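Local coordinates for protein ribulose-bisphosphate carboxylase (Alicyclobacillus acidocaldarius subsp. acidocaldarius, PDB 4NAS) that belongs to the RuBisCO large-chain family, pairing an N-terminal domain with a TIM-barrel domain that carries a carboxylated lysine at a calcium site, at residues B[366-380]-B[397-409]. Numbering follows the deposited sequence.
With FMT (formic acid), chain I.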
loop_
_atom_site.group_PDB
_atom_site.type_symbol
_atom_site.label_atom_id
_atom_site.label_comp_id
_atom_site.label_asym_id
_atom_site.label_seq_id
_atom_site.Cartn_x
_atom_site.Cartn_y
_atom_site.Cartn_z
ATOM N N GLY B 366 20.244 -19.787 -16.163
ATOM C CA GLY B 366 19.786 -20.961 -16.892
ATOM C C GLY B 366 20.677 -21.309 -18.076
ATOM O O GLY B 366 20.442 -22.306 -18.746
ATOM N N HIS B 367 21.686 -20.479 -18.347
ATOM C CA HIS B 367 22.538 -20.708 -19.502
ATOM C C HIS B 367 23.396 -21.960 -19.279
ATOM O O HIS B 367 23.989 -22.138 -18.215
ATOM C CB HIS B 367 23.396 -19.482 -19.796
ATOM C CG HIS B 367 24.145 -19.563 -21.094
ATOM N ND1 HIS B 367 25.215 -20.412 -21.288
ATOM C CD2 HIS B 367 23.988 -18.885 -22.255
ATOM C CE1 HIS B 367 25.677 -20.260 -22.516
ATOM N NE2 HIS B 367 24.953 -19.336 -23.121
ATOM N N PRO B 368 23.428 -22.845 -20.275
ATOM C CA PRO B 368 24.120 -24.132 -20.134
ATOM C C PRO B 368 25.547 -23.978 -19.639
ATOM O O PRO B 368 26.014 -24.817 -18.864
ATOM C CB PRO B 368 24.104 -24.688 -21.557
ATOM C CG PRO B 368 22.862 -24.132 -22.153
ATOM C CD PRO B 368 22.683 -22.753 -21.543
ATOM N N GLY B 369 26.209 -22.897 -20.053
ATOM C CA GLY B 369 27.612 -22.683 -19.747
ATOM C C GLY B 369 27.878 -21.861 -18.498
ATOM O O GLY B 369 29.010 -21.452 -18.253
ATOM N N GLY B 370 26.843 -21.617 -17.704
ATOM C CA GLY B 370 27.002 -20.840 -16.481
ATOM C C GLY B 370 26.702 -19.354 -16.623
ATOM O O GLY B 370 26.555 -18.842 -17.741
ATOM N N ALA B 371 26.608 -18.664 -15.487
ATOM C CA ALA B 371 26.271 -17.235 -15.461
ATOM C C ALA B 371 27.206 -16.408 -16.347
ATOM O O ALA B 371 26.754 -15.563 -17.118
ATOM C CB ALA B 371 26.297 -16.713 -14.031
ATOM N N ARG B 372 28.504 -16.670 -16.234
ATOM C CA ARG B 372 29.498 -15.974 -17.042
ATOM C C ARG B 372 29.131 -15.985 -18.515
ATOM O O ARG B 372 29.062 -14.938 -19.162
ATOM C CB ARG B 372 30.894 -16.582 -16.883
ATOM C CG ARG B 372 31.900 -15.885 -17.799
ATOM C CD ARG B 372 33.342 -16.314 -17.581
ATOM N NE ARG B 372 34.186 -15.607 -18.539
ATOM C CZ ARG B 372 34.459 -16.050 -19.762
ATOM N NH1 ARG B 372 33.977 -17.220 -20.169
ATOM N NH2 ARG B 372 35.219 -15.326 -20.571
HETATM N N MSE B 373 28.900 -17.181 -19.035
HETATM C CA MSE B 373 28.446 -17.337 -20.404
HETATM C C MSE B 373 27.074 -16.710 -20.633
HETATM O O MSE B 373 26.820 -16.177 -21.711
HETATM C CB MSE B 373 28.437 -18.818 -20.786
HETATM C CG MSE B 373 29.830 -19.430 -20.808
HETATM SE SE MSE B 373 30.977 -18.630 -22.168
HETATM C CE MSE B 373 30.122 -19.419 -23.718
ATOM N N GLY B 374 26.198 -16.775 -19.622
ATOM C CA GLY B 374 24.859 -16.230 -19.723
ATOM C C GLY B 374 24.884 -14.735 -19.971
ATOM O O GLY B 374 24.091 -14.210 -20.753
ATOM N N GLY B 375 25.796 -14.051 -19.296
ATOM C CA GLY B 375 26.018 -12.639 -19.546
ATOM C C GLY B 375 26.628 -12.344 -20.915
ATOM O O GLY B 375 26.153 -11.449 -21.630
ATOM N N ARG B 376 27.664 -13.092 -21.285
ATOM C CA ARG B 376 28.344 -12.875 -22.566
ATOM C C ARG B 376 27.335 -12.939 -23.714
ATOM O O ARG B 376 27.368 -12.101 -24.621
ATOM C CB ARG B 376 29.473 -13.894 -22.778
ATOM C CG ARG B 376 30.624 -13.719 -21.802
ATOM C CD ARG B 376 31.684 -14.777 -21.978
ATOM N NE ARG B 376 32.412 -14.609 -23.230
ATOM C CZ ARG B 376 33.494 -13.852 -23.357
ATOM N NH1 ARG B 376 33.965 -13.198 -22.303
ATOM N NH2 ARG B 376 34.110 -13.758 -24.534
ATOM N N ALA B 377 26.437 -13.925 -23.636
ATOM C CA ALA B 377 25.335 -14.105 -24.591
ATOM C C ALA B 377 24.558 -12.832 -24.899
ATOM O O ALA B 377 24.242 -12.553 -26.055
ATOM C CB ALA B 377 24.367 -15.152 -24.075
ATOM N N PHE B 378 24.219 -12.069 -23.865
ATOM C CA PHE B 378 23.460 -10.847 -24.083
ATOM C C PHE B 378 24.321 -9.830 -24.817
ATOM O O PHE B 378 23.873 -9.183 -25.765
ATOM C CB PHE B 378 22.911 -10.277 -22.770
ATOM C CG PHE B 378 21.717 -11.029 -22.234
ATOM C CD1 PHE B 378 20.439 -10.777 -22.731
ATOM C CD2 PHE B 378 21.862 -11.970 -21.223
ATOM C CE1 PHE B 378 19.333 -11.470 -22.246
ATOM C CE2 PHE B 378 20.768 -12.663 -20.737
ATOM C CZ PHE B 378 19.498 -12.413 -21.248
ATOM N N PHE B 379 25.565 -9.697 -24.392
ATOM C CA PHE B 379 26.489 -8.828 -25.097
ATOM C C PHE B 379 26.723 -9.250 -26.565
ATOM O O PHE B 379 26.870 -8.392 -27.443
ATOM C CB PHE B 379 27.785 -8.655 -24.286
ATOM C CG PHE B 379 27.625 -7.739 -23.094
ATOM C CD1 PHE B 379 27.565 -6.359 -23.267
ATOM C CD2 PHE B 379 27.508 -8.249 -21.812
ATOM C CE1 PHE B 379 27.394 -5.503 -22.182
ATOM C CE2 PHE B 379 27.337 -7.391 -20.712
ATOM C CZ PHE B 379 27.286 -6.022 -20.903
ATOM N N ASP B 380 26.699 -10.555 -26.842
ATOM C CA ASP B 380 26.811 -11.055 -28.221
ATOM C C ASP B 380 25.631 -10.597 -29.106
ATOM O O ASP B 380 25.808 -10.191 -30.267
ATOM C CB ASP B 380 26.911 -12.592 -28.241
ATOM C CG ASP B 380 28.236 -13.113 -27.684
ATOM O OD1 ASP B 380 29.251 -12.395 -27.795
ATOM O OD2 ASP B 380 28.261 -14.252 -27.147
ATOM N N ASP B 397 30.273 -17.301 -34.754
ATOM C CA ASP B 397 31.569 -17.009 -34.137
ATOM C C ASP B 397 31.513 -16.794 -32.626
ATOM O O ASP B 397 32.535 -16.506 -32.002
ATOM C CB ASP B 397 32.212 -15.776 -34.776
ATOM C CG ASP B 397 32.460 -15.948 -36.255
ATOM O OD1 ASP B 397 33.339 -16.760 -36.633
ATOM O OD2 ASP B 397 31.778 -15.257 -37.042
ATOM N N ARG B 398 30.324 -16.917 -32.039
ATOM C CA ARG B 398 30.138 -16.628 -30.618
ATOM C C ARG B 398 29.379 -17.748 -29.916
ATOM O O ARG B 398 28.153 -17.793 -29.961
ATOM C CB ARG B 398 29.405 -15.298 -30.449
ATOM C CG ARG B 398 30.187 -14.109 -30.990
ATOM C CD ARG B 398 29.279 -12.927 -31.346
ATOM N NE ARG B 398 30.061 -11.854 -31.955
ATOM C CZ ARG B 398 30.459 -11.843 -33.222
ATOM N NH1 ARG B 398 30.144 -12.845 -34.035
ATOM N NH2 ARG B 398 31.177 -10.830 -33.680
ATOM N N PRO B 399 30.115 -18.669 -29.269
ATOM C CA PRO B 399 29.512 -19.849 -28.638
ATOM C C PRO B 399 28.474 -19.508 -27.560
ATOM O O PRO B 399 27.543 -20.288 -27.376
ATOM C CB PRO B 399 30.716 -20.584 -28.037
ATOM C CG PRO B 399 31.758 -19.535 -27.878
ATOM C CD PRO B 399 31.569 -18.611 -29.037
ATOM N N ALA B 400 28.621 -18.384 -26.870
ATOM C CA ALA B 400 27.639 -18.012 -25.837
ATOM C C ALA B 400 26.253 -17.826 -26.442
ATOM O O ALA B 400 25.291 -18.487 -26.038
ATOM C CB ALA B 400 28.084 -16.764 -25.091
ATOM N N LEU B 401 26.160 -16.928 -27.420
ATOM C CA LEU B 401 24.913 -16.694 -28.136
ATOM C C LEU B 401 24.378 -17.988 -28.733
ATOM O O LEU B 401 23.177 -18.248 -28.705
ATOM C CB LEU B 401 25.121 -15.665 -29.248
ATOM C CG LEU B 401 23.891 -15.328 -30.100
ATOM C CD1 LEU B 401 22.765 -14.750 -29.226
ATOM C CD2 LEU B 401 24.247 -14.373 -31.221
ATOM N N ARG B 402 25.287 -18.796 -29.278
ATOM C CA ARG B 402 24.943 -20.082 -29.867
ATOM C C ARG B 402 24.165 -20.967 -28.883
ATOM O O ARG B 402 23.083 -21.459 -29.195
ATOM C CB ARG B 402 26.233 -20.780 -30.304
ATOM C CG ARG B 402 26.088 -22.192 -30.801
ATOM C CD ARG B 402 27.471 -22.836 -30.884
ATOM N NE ARG B 402 27.823 -23.579 -29.672
ATOM C CZ ARG B 402 29.073 -23.851 -29.291
ATOM N NH1 ARG B 402 29.300 -24.547 -28.181
ATOM N NH2 ARG B 402 30.100 -23.418 -30.012
ATOM N N GLN B 403 24.725 -21.172 -27.695
ATOM C CA GLN B 403 24.061 -21.963 -26.664
ATOM C C GLN B 403 22.713 -21.362 -26.255
ATOM O O GLN B 403 21.731 -22.087 -26.051
ATOM C CB GLN B 403 24.974 -22.125 -25.446
ATOM C CG GLN B 403 26.175 -23.025 -25.718
ATOM C CD GLN B 403 27.075 -23.214 -24.510
ATOM O OE1 GLN B 403 27.780 -22.294 -24.096
ATOM N NE2 GLN B 403 27.072 -24.430 -23.948
ATOM N N ALA B 404 22.671 -20.037 -26.150
ATOM C CA ALA B 404 21.458 -19.336 -25.743
ATOM C C ALA B 404 20.384 -19.496 -26.792
ATOM O O ALA B 404 19.227 -19.698 -26.461
ATOM C CB ALA B 404 21.738 -17.862 -25.514
ATOM N N LEU B 405 20.768 -19.412 -28.062
ATOM C CA LEU B 405 19.810 -19.633 -29.140
ATOM C C LEU B 405 19.303 -21.069 -29.119
ATOM O O LEU B 405 18.165 -21.335 -29.486
ATOM C CB LEU B 405 20.412 -19.297 -30.502
ATOM C CG LEU B 405 20.793 -17.833 -30.698
ATOM C CD1 LEU B 405 21.291 -17.596 -32.107
ATOM C CD2 LEU B 405 19.620 -16.906 -30.358
ATOM N N GLU B 406 20.152 -21.993 -28.675
ATOM C CA GLU B 406 19.781 -23.402 -28.634
ATOM C C GLU B 406 18.733 -23.688 -27.568
ATOM O O GLU B 406 17.727 -24.338 -27.831
ATOM C CB GLU B 406 21.010 -24.281 -28.401
ATOM N N LYS B 407 18.975 -23.215 -26.356
ATOM C CA LYS B 407 18.079 -23.536 -25.259
ATOM C C LYS B 407 16.721 -22.836 -25.379
ATOM O O LYS B 407 15.683 -23.474 -25.262
ATOM C CB LYS B 407 18.732 -23.208 -23.918
ATOM C CG LYS B 407 17.974 -23.774 -22.730
ATOM C CD LYS B 407 18.772 -23.668 -21.445
ATOM C CE LYS B 407 18.388 -24.775 -20.468
ATOM N NZ LYS B 407 19.099 -24.620 -19.168
ATOM N N TRP B 408 16.731 -21.536 -25.633
ATOM C CA TRP B 408 15.492 -20.746 -25.577
ATOM C C TRP B 408 14.967 -20.260 -26.924
ATOM O O TRP B 408 13.966 -19.535 -26.975
ATOM C CB TRP B 408 15.675 -19.521 -24.678
ATOM C CG TRP B 408 16.087 -19.823 -23.286
ATOM C CD1 TRP B 408 15.342 -20.442 -22.325
ATOM C CD2 TRP B 408 17.343 -19.493 -22.672
ATOM N NE1 TRP B 408 16.066 -20.540 -21.155
ATOM C CE2 TRP B 408 17.299 -19.973 -21.345
ATOM C CE3 TRP B 408 18.508 -18.862 -23.124
ATOM C CZ2 TRP B 408 18.367 -19.830 -20.463
ATOM C CZ3 TRP B 408 19.569 -18.723 -22.250
ATOM C CH2 TRP B 408 19.489 -19.201 -20.931
ATOM N N GLY B 409 15.632 -20.642 -28.006
ATOM C CA GLY B 409 15.333 -20.062 -29.300
ATOM C C GLY B 409 15.866 -18.640 -29.357
ATOM O O GLY B 409 15.378 -17.805 -30.118
HETATM C C FMT I . 14.494 -22.352 -18.392
HETATM O O1 FMT I . 13.666 -22.371 -19.306
HETATM O O2 FMT I . 15.500 -21.638 -18.376
HETATM O O HOH W 1 30.292 -16.051 -27.268
#
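His367 reaches from the loop ahead of helix 371-386 to the carbonyl of Ala400 in helix 399-408. With CG anti to the backbone N (chi1 -171°), one ring face lies against the first turn of its own helix, Met373 C over its centre, while Pro368 CD covers the opposite face. NE2 gives an almost straight hydrogen bond to Ala400 O (3.1 Å), which lies in the ring plane and also accepts the helical bond from Ala404 N. ND1 takes the N-H of Gly369 (2.9 Å), so both nitrogens are used and the ring's rotation is fixed. Gln403 crosses the imidazole at about a right angle, its OE1 lying at the edge 3.3 Å from His367 CE1.

The axes of segments 371-380 and 399-408 cross at 96°, 7.7 Å apart at closest approach, consistent with the small side chains of Ala377, Ala400 and Ala404 there. Ala400 is a knob among Met373, Arg376, Ala377 and Asp380. The selenomethionine at 373, bent at chi2 and chi3, curls its CE onto Ala400 CB (3.6 Å), while Ala377 CB meets Ala404 CB.

Asp380 OD2 faces the first turn of helix 399-408: it accepts a weak bond from Leu401 N (3.4 Å), and a water bridges it to Ala400 N. Arg398 crosses this carboxylate obliquely, with CB, CG and CD against it; the charged groups stay beyond a salt bridge, and NH1 bonds to Ala394 O.

Lys407 stretches past Pro368 in the opposite sense and bonds through NZ to Gly366 O (2.7 Å). Trp408 sets CZ2 against Gly366 and stacks on Tyr341.

Within the TIM-barrel domain, the chain's last helix thus packs across helix 371-386 and the turn leading into it. Asp380 beside first-turn amides probably interacts favourably with the helix dipole, and the doubly bonded imidazole implies a proton on NE2 with ND1 as acceptor, consistent with a neutral ring.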